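Local coordinates for putative nucleoprotein (Infectious salmon anemia virus, PDB 4EWC) that encapsidates the negative-strand viral RNA, protects it from nucleases and so forms the ribonucleoprotein that is the template for transcription and replication, at residues L269-Q273 with A295-P301; T387-I391 with M449-A453; K414-C420 with V497-R502; A567-F571 with A580-S584. One frame throughout, in Å; residues are numbered along the deposited sequence.

Overall arrangement
The four contacts form a series running outward from the middle of the molecule. Interaction 1 lies about 3 Å from the chain's centre, and interaction 2, whose centre is about 11 Å from that of interaction 1, touches it where Ser270 and Gln273 pack on Ala451 to Ala453. The centre of interaction 3 is about 10 Å from that of interaction 2, with Phe390 and Ile391 of interaction 2 against Asn415, Gly416 and Ala419. Interaction 4 comes last, its centre about 16 Å from that of interaction 3. Those two share an antiparallel sheet, in which Ala501 N probably bonds Phe571 O at 2.8 Å. Interactions 2, 3 and 4, all in the C-terminal family region, also touch the second subunit; interaction 1 does not.

Interaction 1. Residues L269-Q273 with A295-P301; sequences LSADQ and AEGANIP
Gln273 reaches the 295-301 loop on a chain extended beyond CG (chi2 -179°), while Asn299, with CG held between its backbone N and carbonyl carbon (chi1 59°), turns its amide back toward Leu269. The terminal amide of Gln273 engages the type II turn from Ala295 to Ala298. Its OE1 accepts from the backbone, Gly297 N to Gln273 OE1 being 2.7 Å, with the donor tilted somewhat from the carbonyl plane. On the other arm, Gln273 NE2 makes a weak, bent bond to Ala295 O at 3.0 Å and also donates to Pro277 O. Bonds to both arms fix the rotation of this buried amide. Gly297 takes the third place of the turn with positive phi.

Further along the loop, a methyl of Leu269 packs against both polar and apolar atoms. Leu269 CD1 sits 3.4 Å from Asn299 O and 4.0 Å from Pro301 CD, and the side chains of Leu269 and Asn299 cross obliquely, ND2 lying near Leu269 CB and CD1. The nearby carboxylate of Asp272 is committed to a salt bridge with Arg182.

The contact thus joins the end of helix 253-269 and the start of helix 272-275 to the loop leading into helix 302-305, with Pro301 at its N-cap position. Phe107 of helix 96-114 packs on Gln273, Ala298 and Asn299, while Ser448 of helix 438-449 lies against Ser270 and Ala271.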
loop_
_atom_site.group_PDB
_atom_site.type_symbol
_atom_site.label_atom_id
_atom_site.label_comp_id
_atom_site.label_asym_id
_atom_site.label_seq_id
_atom_site.Cartn_x
_atom_site.Cartn_y
_atom_site.Cartn_z
ATOM N N LEU A 269 -10.514 14.024 -18.505
ATOM C CA LEU A 269 -11.766 13.690 -17.852
ATOM C C LEU A 269 -11.611 12.633 -16.764
ATOM O O LEU A 269 -12.524 12.438 -15.974
ATOM C CB LEU A 269 -12.779 13.193 -18.875
ATOM C CG LEU A 269 -13.237 14.219 -19.886
ATOM C CD1 LEU A 269 -14.255 13.573 -20.797
ATOM C CD2 LEU A 269 -13.807 15.442 -19.206
ATOM N N SER A 270 -10.475 11.942 -16.721
ATOM C CA SER A 270 -10.321 10.856 -15.758
ATOM C C SER A 270 -10.288 11.355 -14.306
ATOM O O SER A 270 -10.557 10.602 -13.374
ATOM C CB SER A 270 -9.115 9.956 -16.090
ATOM O OG SER A 270 -7.899 10.675 -16.067
ATOM N N ALA A 271 -10.009 12.640 -14.117
ATOM C CA ALA A 271 -10.001 13.217 -12.779
ATOM C C ALA A 271 -11.413 13.320 -12.237
ATOM O O ALA A 271 -11.627 13.214 -11.029
ATOM C CB ALA A 271 -9.323 14.577 -12.772
ATOM N N ASP A 272 -12.388 13.508 -13.119
ATOM C CA ASP A 272 -13.787 13.514 -12.690
ATOM C C ASP A 272 -14.220 12.179 -12.142
ATOM O O ASP A 272 -15.022 12.114 -11.210
ATOM C CB ASP A 272 -14.714 13.905 -13.829
ATOM C CG ASP A 272 -14.306 15.209 -14.485
ATOM O OD1 ASP A 272 -13.510 15.983 -13.885
ATOM O OD2 ASP A 272 -14.791 15.463 -15.615
ATOM N N GLN A 273 -13.709 11.100 -12.719
ATOM C CA GLN A 273 -14.099 9.786 -12.230
ATOM C C GLN A 273 -13.487 9.500 -10.875
ATOM O O GLN A 273 -13.885 8.559 -10.208
ATOM C CB GLN A 273 -13.758 8.698 -13.240
ATOM C CG GLN A 273 -14.892 8.398 -14.156
ATOM C CD GLN A 273 -14.544 7.304 -15.117
ATOM O OE1 GLN A 273 -13.796 7.519 -16.071
ATOM N NE2 GLN A 273 -15.058 6.104 -14.861
ATOM N N ALA A 295 -15.860 0.936 -16.065
ATOM C CA ALA A 295 -16.525 2.068 -16.697
ATOM C C ALA A 295 -15.613 3.275 -16.931
ATOM O O ALA A 295 -16.113 4.395 -17.056
ATOM C CB ALA A 295 -17.736 2.480 -15.892
ATOM N N GLU A 296 -14.298 3.064 -16.998
ATOM C CA GLU A 296 -13.385 4.177 -17.240
ATOM C C GLU A 296 -13.762 4.939 -18.517
ATOM O O GLU A 296 -14.141 4.339 -19.509
ATOM C CB GLU A 296 -11.917 3.722 -17.269
ATOM C CG GLU A 296 -11.445 3.108 -18.574
ATOM C CD GLU A 296 -10.119 2.373 -18.425
ATOM O OE1 GLU A 296 -9.053 2.884 -18.885
ATOM O OE2 GLU A 296 -10.156 1.274 -17.825
ATOM N N GLY A 297 -13.710 6.264 -18.465
ATOM C CA GLY A 297 -13.898 7.088 -19.647
ATOM C C GLY A 297 -15.293 7.098 -20.230
ATOM O O GLY A 297 -15.506 7.608 -21.333
ATOM N N ALA A 298 -16.244 6.535 -19.490
ATOM C CA ALA A 298 -17.669 6.557 -19.859
ATOM C C ALA A 298 -18.220 7.927 -20.360
ATOM O O ALA A 298 -19.135 7.971 -21.184
ATOM C CB ALA A 298 -18.501 6.033 -18.709
ATOM N N ASN A 299 -17.652 9.029 -19.879
ATOM C CA ASN A 299 -18.099 10.354 -20.290
ATOM C C ASN A 299 -17.248 11.030 -21.381
ATOM O O ASN A 299 -17.334 12.257 -21.568
ATOM C CB ASN A 299 -18.130 11.286 -19.077
ATOM C CG ASN A 299 -16.774 11.403 -18.412
ATOM O OD1 ASN A 299 -15.977 10.451 -18.431
ATOM N ND2 ASN A 299 -16.498 12.562 -17.816
ATOM N N ILE A 300 -16.404 10.267 -22.073
ATOM C CA ILE A 300 -15.678 10.826 -23.207
ATOM C C ILE A 300 -16.690 11.098 -24.303
ATOM O O ILE A 300 -17.495 10.232 -24.622
ATOM C CB ILE A 300 -14.616 9.872 -23.744
ATOM C CG1 ILE A 300 -13.475 9.740 -22.745
ATOM C CG2 ILE A 300 -14.095 10.353 -25.069
ATOM C CD1 ILE A 300 -12.533 8.611 -23.061
ATOM N N PRO A 301 -16.672 12.320 -24.859
ATOM C CA PRO A 301 -17.603 12.760 -25.908
ATOM C C PRO A 301 -17.673 11.774 -27.073
ATOM O O PRO A 301 -16.643 11.452 -27.676
ATOM C CB PRO A 301 -17.011 14.103 -26.353
ATOM C CG PRO A 301 -16.281 14.607 -25.164
ATOM C CD PRO A 301 -15.741 13.394 -24.463
#

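Interaction 2. Residues T387-I391 with M449-A453; sequences TKCFI and MVATA
Lys388 reaches across to Val450 with a side chain that is bent once beyond CG, at chi3 (73°), and this kink brings its ammonium group to the carboxyl-terminal end of helix 438-449. Lys388 NZ donates to Val450 O at 2.7 Å, the donor lying almost in line with the carbonyl bond. On the way, Lys388 CD passes 4.0 Å from Ala451 CB, and NZ comes to rest beside the methyl of Thr452, CG2 being 3.6 Å away.

Phe390 approaches from further along the loop. Its CG stands anti to its own carbonyl carbon (chi1 -58°), which presents a ring edge to the other backbone: Phe390 CD1 lies 3.1 Å from Met449 O, in the plane of the ring. Met449, a selenomethionine, passes CG by Ile391 O and then bends at chi3, its side chain packing on Ala419, Cys420 and Cys423 of helix 417-425.

The helix closes in a Schellman motif, with Ala451 at positive phi, Thr452 N bonded to Val447 O and Ala451 N to Ser448 O. A lysine charge at this end probably complements the helix dipole. Because NZ also donates to Ser521 O of the second subunit, the buried ammonium group ties two backbone carbonyls of different chains together.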
loop_
_atom_site.group_PDB
_atom_site.type_symbol
_atom_site.label_atom_id
_atom_site.label_comp_id
_atom_site.label_asym_id
_atom_site.label_seq_id
_atom_site.Cartn_x
_atom_site.Cartn_y
_atom_site.Cartn_z
ATOM N N THR A 387 -7.027 1.269 -24.694
ATOM C CA THR A 387 -6.131 2.209 -25.311
ATOM C C THR A 387 -6.193 3.521 -24.528
ATOM O O THR A 387 -7.183 3.776 -23.862
ATOM C CB THR A 387 -6.444 2.399 -26.823
ATOM O OG1 THR A 387 -5.591 3.406 -27.361
ATOM C CG2 THR A 387 -7.840 2.841 -27.028
ATOM N N LYS A 388 -5.122 4.317 -24.595
ATOM C CA LYS A 388 -4.964 5.570 -23.835
ATOM C C LYS A 388 -3.592 6.167 -24.120
ATOM O O LYS A 388 -2.712 5.494 -24.653
ATOM C CB LYS A 388 -5.050 5.322 -22.325
ATOM C CG LYS A 388 -3.857 4.540 -21.800
ATOM C CD LYS A 388 -3.815 4.485 -20.306
ATOM C CE LYS A 388 -4.880 3.563 -19.724
ATOM N NZ LYS A 388 -4.976 3.692 -18.247
ATOM N N CYS A 389 -3.404 7.433 -23.750
ATOM C CA CYS A 389 -2.082 8.082 -23.810
ATOM C C CYS A 389 -1.584 8.569 -22.453
ATOM O O CYS A 389 -2.349 8.761 -21.502
ATOM C CB CYS A 389 -2.068 9.242 -24.799
ATOM S SG CYS A 389 -2.924 10.690 -24.236
ATOM N N PHE A 390 -0.278 8.779 -22.387
ATOM C CA PHE A 390 0.362 9.276 -21.182
ATOM C C PHE A 390 0.882 10.698 -21.418
ATOM O O PHE A 390 1.971 10.899 -21.981
ATOM C CB PHE A 390 1.470 8.322 -20.746
ATOM C CG PHE A 390 0.981 6.928 -20.502
ATOM C CD1 PHE A 390 0.136 6.652 -19.427
ATOM C CD2 PHE A 390 1.315 5.891 -21.366
ATOM C CE1 PHE A 390 -0.342 5.366 -19.209
ATOM C CE2 PHE A 390 0.838 4.606 -21.149
ATOM C CZ PHE A 390 0.012 4.349 -20.071
ATOM N N ILE A 391 0.094 11.695 -21.027
ATOM C CA ILE A 391 0.522 13.067 -21.227
ATOM C C ILE A 391 0.610 13.797 -19.912
ATOM O O ILE A 391 -0.131 13.486 -18.976
ATOM C CB ILE A 391 -0.397 13.867 -22.195
ATOM C CG1 ILE A 391 -1.846 13.887 -21.684
ATOM C CG2 ILE A 391 -0.234 13.373 -23.627
ATOM C CD1 ILE A 391 -2.778 14.782 -22.507
HETATM N N MSE A 449 -2.402 11.424 -15.584
HETATM C CA MSE A 449 -1.192 10.854 -16.169
HETATM C C MSE A 449 -1.347 9.385 -16.578
HETATM O O MSE A 449 -0.857 8.978 -17.628
HETATM C CB MSE A 449 0.024 11.071 -15.285
HETATM C CG MSE A 449 0.496 12.514 -15.311
HETATM SE SE MSE A 449 2.145 12.712 -14.280
HETATM C CE MSE A 449 3.289 12.238 -15.799
ATOM N N VAL A 450 -2.041 8.602 -15.759
ATOM C CA VAL A 450 -2.280 7.214 -16.085
ATOM C C VAL A 450 -3.647 7.045 -16.720
ATOM O O VAL A 450 -4.051 5.925 -17.067
ATOM C CB VAL A 450 -2.122 6.317 -14.857
ATOM C CG1 VAL A 450 -0.692 6.447 -14.317
ATOM C CG2 VAL A 450 -3.196 6.658 -13.789
ATOM N N ALA A 451 -4.335 8.176 -16.893
ATOM C CA ALA A 451 -5.622 8.222 -17.601
ATOM C C ALA A 451 -6.660 7.231 -17.080
ATOM O O ALA A 451 -7.398 6.637 -17.864
ATOM C CB ALA A 451 -5.412 7.998 -19.099
ATOM N N THR A 452 -6.716 7.057 -15.764
ATOM C CA THR A 452 -7.720 6.166 -15.173
ATOM C C THR A 452 -7.896 6.347 -13.677
ATOM O O THR A 452 -6.929 6.349 -12.924
ATOM C CB THR A 452 -7.442 4.663 -15.477
ATOM O OG1 THR A 452 -8.540 3.874 -14.995
ATOM C CG2 THR A 452 -6.097 4.179 -14.865
ATOM N N ALA A 453 -9.139 6.483 -13.235
ATOM C CA ALA A 453 -9.399 6.558 -11.791
ATOM C C ALA A 453 -9.242 5.201 -11.108
ATOM O O ALA A 453 -9.279 5.119 -9.888
ATOM C CB ALA A 453 -10.785 7.151 -11.502
#

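Interaction 3. Residues K414-C420 with V497-R502; sequences KNGEDAC and VRYEAR
Gly416, the N-cap of helix 417-425, brings its backbone close against the short strand 499-500, its CA lying 5.1 Å from Tyr499 CA. Tyr499 CB rests 3.6 Å from Gly416 CA. With chi1 at 73°, the Tyr499 side chain turns its ring against the first turn of the helix: Glu417 N stands 3.5 Å above one face of that ring, toward its rim, and the Glu417 side chain runs alongside in the same direction. The amide of Asn415 also leans on the ring, the two planes 29° apart. Asn415 OD1 accepts from Glu417 N at 3.0 Å, an Asx turn that holds the amide in place and satisfies an N-H of the first helical turn.

At one end of the contact, Arg502, bent at chi3, grips a single oxygen side-on with two nitrogens. Arg502 NE meets Lys414 O at 2.7 Å on a lone pair, while NH2 reaches the same Lys414 O at 2.8 Å from above the carbonyl plane. Arg502 also touches Phe522 of the second subunit. A water links Gly416 N to Glu500 O nearby. At the other end, Cys420 SG lies at the edge of the Tyr499 ring and Cys420 CB packs 3.5 Å from Val497 CG1.

Met449 of helix 438-449 packs on Val497, and strand 568-574 lies beside strand 499-500, with a backbone hydrogen bond between Tyr499 and Val573.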
loop_
_atom_site.group_PDB
_atom_site.type_symbol
_atom_site.label_atom_id
_atom_site.label_comp_id
_atom_site.label_asym_id
_atom_site.label_seq_id
_atom_site.Cartn_x
_atom_site.Cartn_y
_atom_site.Cartn_z
ATOM N N LYS A 414 3.771 4.714 -25.700
ATOM C CA LYS A 414 4.541 3.587 -25.152
ATOM C C LYS A 414 4.657 3.585 -23.620
ATOM O O LYS A 414 4.633 2.528 -23.003
ATOM C CB LYS A 414 5.944 3.497 -25.768
ATOM C CG LYS A 414 6.890 4.650 -25.364
ATOM C CD LYS A 414 8.347 4.416 -25.787
ATOM C CE LYS A 414 9.135 5.731 -25.870
ATOM N NZ LYS A 414 9.443 6.371 -24.538
ATOM N N ASN A 415 4.803 4.763 -23.027
ATOM C CA ASN A 415 4.893 4.912 -21.583
ATOM C C ASN A 415 4.836 6.388 -21.187
ATOM O O ASN A 415 4.522 7.241 -22.013
ATOM C CB ASN A 415 6.133 4.220 -21.011
ATOM C CG ASN A 415 7.434 4.703 -21.649
ATOM O OD1 ASN A 415 7.657 5.909 -21.820
ATOM N ND2 ASN A 415 8.303 3.759 -21.989
ATOM N N GLY A 416 5.142 6.690 -19.931
ATOM C CA GLY A 416 5.050 8.055 -19.445
ATOM C C GLY A 416 6.344 8.850 -19.381
ATOM O O GLY A 416 6.367 9.916 -18.772
ATOM N N GLU A 417 7.404 8.343 -20.011
ATOM C CA GLU A 417 8.719 9.005 -19.972
ATOM C C GLU A 417 8.711 10.458 -20.457
ATOM O O GLU A 417 9.172 11.348 -19.766
ATOM C CB GLU A 417 9.771 8.230 -20.762
ATOM C CG GLU A 417 11.143 8.861 -20.708
ATOM C CD GLU A 417 12.222 7.988 -21.338
ATOM O OE1 GLU A 417 12.533 8.190 -22.528
ATOM O OE2 GLU A 417 12.766 7.108 -20.641
ATOM N N ASP A 418 8.194 10.687 -21.648
ATOM C CA ASP A 418 8.154 12.017 -22.180
ATOM C C ASP A 418 7.218 12.877 -21.366
ATOM O O ASP A 418 7.494 14.054 -21.134
ATOM C CB ASP A 418 7.782 12.011 -23.667
ATOM C CG ASP A 418 8.799 11.260 -24.512
ATOM O OD1 ASP A 418 9.966 11.131 -24.078
ATOM O OD2 ASP A 418 8.438 10.784 -25.607
ATOM N N ALA A 419 6.120 12.305 -20.908
ATOM C CA ALA A 419 5.233 13.048 -20.003
ATOM C C ALA A 419 5.972 13.481 -18.741
ATOM O O ALA A 419 5.818 14.611 -18.310
ATOM C CB ALA A 419 3.990 12.258 -19.661
ATOM N N CYS A 420 6.783 12.605 -18.155
ATOM C CA CYS A 420 7.521 13.012 -16.962
ATOM C C CYS A 420 8.600 14.087 -17.266
ATOM O O CYS A 420 8.837 14.988 -16.451
ATOM C CB CYS A 420 8.105 11.818 -16.213
ATOM S SG CYS A 420 6.864 10.622 -15.573
ATOM N N VAL A 497 8.485 13.049 -10.019
ATOM C CA VAL A 497 7.417 12.330 -10.715
ATOM C C VAL A 497 7.994 11.038 -11.336
ATOM O O VAL A 497 9.195 10.924 -11.515
ATOM C CB VAL A 497 6.794 13.227 -11.803
ATOM C CG1 VAL A 497 7.661 13.221 -13.041
ATOM C CG2 VAL A 497 5.387 12.800 -12.146
ATOM N N ARG A 498 7.143 10.058 -11.627
ATOM C CA ARG A 498 7.592 8.752 -12.135
ATOM C C ARG A 498 6.583 8.058 -13.034
ATOM O O ARG A 498 5.387 8.302 -12.939
ATOM C CB ARG A 498 7.925 7.814 -10.981
ATOM C CG ARG A 498 9.339 7.919 -10.466
ATOM C CD ARG A 498 9.551 6.884 -9.411
ATOM N NE ARG A 498 10.927 6.416 -9.381
ATOM C CZ ARG A 498 11.387 5.510 -8.525
ATOM N NH1 ARG A 498 10.566 4.980 -7.605
ATOM N NH2 ARG A 498 12.673 5.141 -8.591
ATOM N N TYR A 499 7.061 7.167 -13.893
ATOM C CA TYR A 499 6.153 6.391 -14.747
ATOM C C TYR A 499 6.404 4.896 -14.591
ATOM O O TYR A 499 7.509 4.479 -14.263
ATOM C CB TYR A 499 6.253 6.841 -16.226
ATOM C CG TYR A 499 7.521 6.415 -16.925
ATOM C CD1 TYR A 499 7.587 5.194 -17.568
ATOM C CD2 TYR A 499 8.652 7.227 -16.934
ATOM C CE1 TYR A 499 8.724 4.778 -18.190
ATOM C CE2 TYR A 499 9.812 6.821 -17.564
ATOM C CZ TYR A 499 9.840 5.588 -18.195
ATOM O OH TYR A 499 10.972 5.140 -18.838
ATOM N N GLU A 500 5.369 4.094 -14.802
ATOM C CA GLU A 500 5.507 2.639 -14.698
ATOM C C GLU A 500 6.156 2.042 -15.957
ATOM O O GLU A 500 5.729 2.326 -17.080
ATOM C CB GLU A 500 4.143 1.973 -14.450
ATOM C CG GLU A 500 4.160 0.446 -14.584
ATOM C CD GLU A 500 2.832 -0.221 -14.206
ATOM O OE1 GLU A 500 1.750 0.340 -14.468
ATOM O OE2 GLU A 500 2.864 -1.326 -13.635
ATOM N N ALA A 501 7.192 1.230 -15.758
ATOM C CA ALA A 501 7.803 0.519 -16.867
ATOM C C ALA A 501 6.765 -0.424 -17.427
ATOM O O ALA A 501 6.022 -1.037 -16.684
ATOM C CB ALA A 501 9.030 -0.261 -16.423
ATOM N N ARG A 502 6.700 -0.511 -18.743
ATOM C CA ARG A 502 5.816 -1.440 -19.383
ATOM C C ARG A 502 6.450 -2.823 -19.264
ATOM O O ARG A 502 7.598 -3.014 -19.637
ATOM C CB ARG A 502 5.615 -1.026 -20.839
ATOM C CG ARG A 502 4.443 -1.697 -21.493
ATOM C CD ARG A 502 4.362 -1.334 -22.949
ATOM N NE ARG A 502 3.775 -0.021 -23.182
ATOM C CZ ARG A 502 2.468 0.237 -23.156
ATOM N NH1 ARG A 502 1.587 -0.721 -22.875
ATOM N NH2 ARG A 502 2.037 1.462 -23.407
HETATM O O HOH W 1 8.672 0.638 -20.780
HETATM O O HOH W 2 4.443 4.610 -17.840
#

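Interaction 4. Residues A567-F571 with A580-S584; sequences AVKTF and AIVIS
Thr570 and Ile581 form the hydrogen-bonded pair at the heart of this antiparallel ladder, each donating to the other: Thr570 N to Ile581 O is 2.7 Å, and Ile581 N to Thr570 O is likewise 2.7 Å and almost straight. A third backbone bond joins Ile583 N to Val568 O at 2.8 Å. Beyond it a water spans the strands, accepting from Val568 N and donating to Ile583 O. Outside the ladder, Val582 N donates to the hydroxyl of Tyr470 of the second subunit.

The non-hydrogen-bonded pair Lys569 with Val582 lies between the bonded pairs, and Phe571 with Ala580 follows on the far side of Thr570 and Ile581; at both the backbones come closer. CA-H...O contacts supplement the ladder here, among them Lys569 CA to Ile581 O at 3.2 Å and Ala580 CA to Thr570 O.

Apolar packing differs between the two faces. On the face of Val568, Thr570, Ile581 and Ile583, the methyl of Thr570 is the hub: CG2 lies 3.6 Å from Ile583 CD1, reached at a slant, and 3.7 Å from Ile581 CG1. The Thr570 torsion (chi1 -171°) sets OG1 anti to the backbone N, and this hydroxyl bonds to Glu500. On the other face, Ala580 CB makes an off-centre CH-pi contact with the Phe571 ring, 4.2 Å from its centroid. Lys578 adds a cation-pi contact to that ring.

The pairing belongs to the beta hairpin of strands 568-574 and 577-583, whose first strand lies between the second and strand 499-500, while helix 457-463 packs on Ile581 through Asp458 and Asn462.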
loop_
_atom_site.group_PDB
_atom_site.type_symbol
_atom_site.label_atom_id
_atom_site.label_comp_id
_atom_site.label_asym_id
_atom_site.label_seq_id
_atom_site.Cartn_x
_atom_site.Cartn_y
_atom_site.Cartn_z
ATOM N N ALA A 567 2.606 -12.403 -5.213
ATOM C CA ALA A 567 2.538 -10.938 -5.150
ATOM C C ALA A 567 3.004 -10.302 -6.468
ATOM O O ALA A 567 4.008 -10.708 -7.039
ATOM C CB ALA A 567 3.361 -10.405 -3.971
ATOM N N VAL A 568 2.264 -9.315 -6.955
ATOM C CA VAL A 568 2.554 -8.717 -8.253
ATOM C C VAL A 568 3.444 -7.494 -8.114
ATOM O O VAL A 568 3.102 -6.531 -7.420
ATOM C CB VAL A 568 1.266 -8.266 -8.944
ATOM C CG1 VAL A 568 1.580 -7.686 -10.313
ATOM C CG2 VAL A 568 0.277 -9.425 -9.032
ATOM N N LYS A 569 4.585 -7.503 -8.780
ATOM C CA LYS A 569 5.462 -6.351 -8.668
ATOM C C LYS A 569 5.686 -5.632 -9.983
ATOM O O LYS A 569 5.535 -6.201 -11.051
ATOM C CB LYS A 569 6.780 -6.717 -7.985
ATOM C CG LYS A 569 7.772 -7.450 -8.826
ATOM C CD LYS A 569 9.127 -7.396 -8.126
ATOM C CE LYS A 569 10.145 -8.314 -8.781
ATOM N NZ LYS A 569 11.478 -8.151 -8.134
ATOM N N THR A 570 6.030 -4.359 -9.889
ATOM C CA THR A 570 6.210 -3.538 -11.078
ATOM C C THR A 570 7.273 -2.446 -10.835
ATOM O O THR A 570 7.599 -2.131 -9.696
ATOM C CB THR A 570 4.851 -2.974 -11.561
ATOM O OG1 THR A 570 5.002 -2.356 -12.844
ATOM C CG2 THR A 570 4.261 -1.996 -10.565
ATOM N N PHE A 571 7.832 -1.889 -11.893
ATOM C CA PHE A 571 8.908 -0.936 -11.729
ATOM C C PHE A 571 8.444 0.471 -12.017
ATOM O O PHE A 571 7.779 0.721 -13.017
ATOM C CB PHE A 571 10.097 -1.316 -12.622
ATOM C CG PHE A 571 10.784 -2.578 -12.197
ATOM C CD1 PHE A 571 10.302 -3.814 -12.590
ATOM C CD2 PHE A 571 11.892 -2.532 -11.370
ATOM C CE1 PHE A 571 10.925 -4.987 -12.174
ATOM C CE2 PHE A 571 12.524 -3.704 -10.954
ATOM C CZ PHE A 571 12.040 -4.920 -11.360
ATOM N N ALA A 580 11.528 -1.194 -8.020
ATOM C CA ALA A 580 10.399 -2.114 -7.846
ATOM C C ALA A 580 9.409 -1.690 -6.752
ATOM O O ALA A 580 9.810 -1.260 -5.659
ATOM C CB ALA A 580 10.897 -3.520 -7.583
ATOM N N ILE A 581 8.117 -1.789 -7.065
ATOM C CA ILE A 581 7.053 -1.705 -6.056
ATOM C C ILE A 581 6.108 -2.877 -6.240
ATOM O O ILE A 581 6.104 -3.508 -7.299
ATOM C CB ILE A 581 6.219 -0.395 -6.137
ATOM C CG1 ILE A 581 5.368 -0.355 -7.403
ATOM C CG2 ILE A 581 7.110 0.842 -6.005
ATOM C CD1 ILE A 581 4.220 0.620 -7.334
ATOM N N VAL A 582 5.314 -3.163 -5.210
ATOM C CA VAL A 582 4.269 -4.191 -5.280
ATOM C C VAL A 582 2.894 -3.572 -5.519
ATOM O O VAL A 582 2.469 -2.670 -4.803
ATOM C CB VAL A 582 4.169 -5.007 -3.960
ATOM C CG1 VAL A 582 2.843 -5.765 -3.899
ATOM C CG2 VAL A 582 5.339 -5.951 -3.809
ATOM N N ILE A 583 2.184 -4.059 -6.522
ATOM C CA ILE A 583 0.789 -3.656 -6.671
ATOM C C ILE A 583 -0.037 -4.488 -5.678
ATOM O O ILE A 583 -0.241 -5.695 -5.871
ATOM C CB ILE A 583 0.294 -3.845 -8.127
ATOM C CG1 ILE A 583 1.210 -3.095 -9.078
ATOM C CG2 ILE A 583 -1.123 -3.354 -8.302
ATOM C CD1 ILE A 583 1.049 -3.515 -10.525
ATOM N N SER A 584 -0.477 -3.834 -4.609
ATOM C CA SER A 584 -1.120 -4.509 -3.483
ATOM C C SER A 584 -2.532 -4.968 -3.781
ATOM O O SER A 584 -2.995 -5.968 -3.232
ATOM C CB SER A 584 -1.165 -3.590 -2.258
ATOM O OG SER A 584 -1.790 -2.368 -2.579
HETATM O O HOH W 3 0.098 -8.265 -5.401
#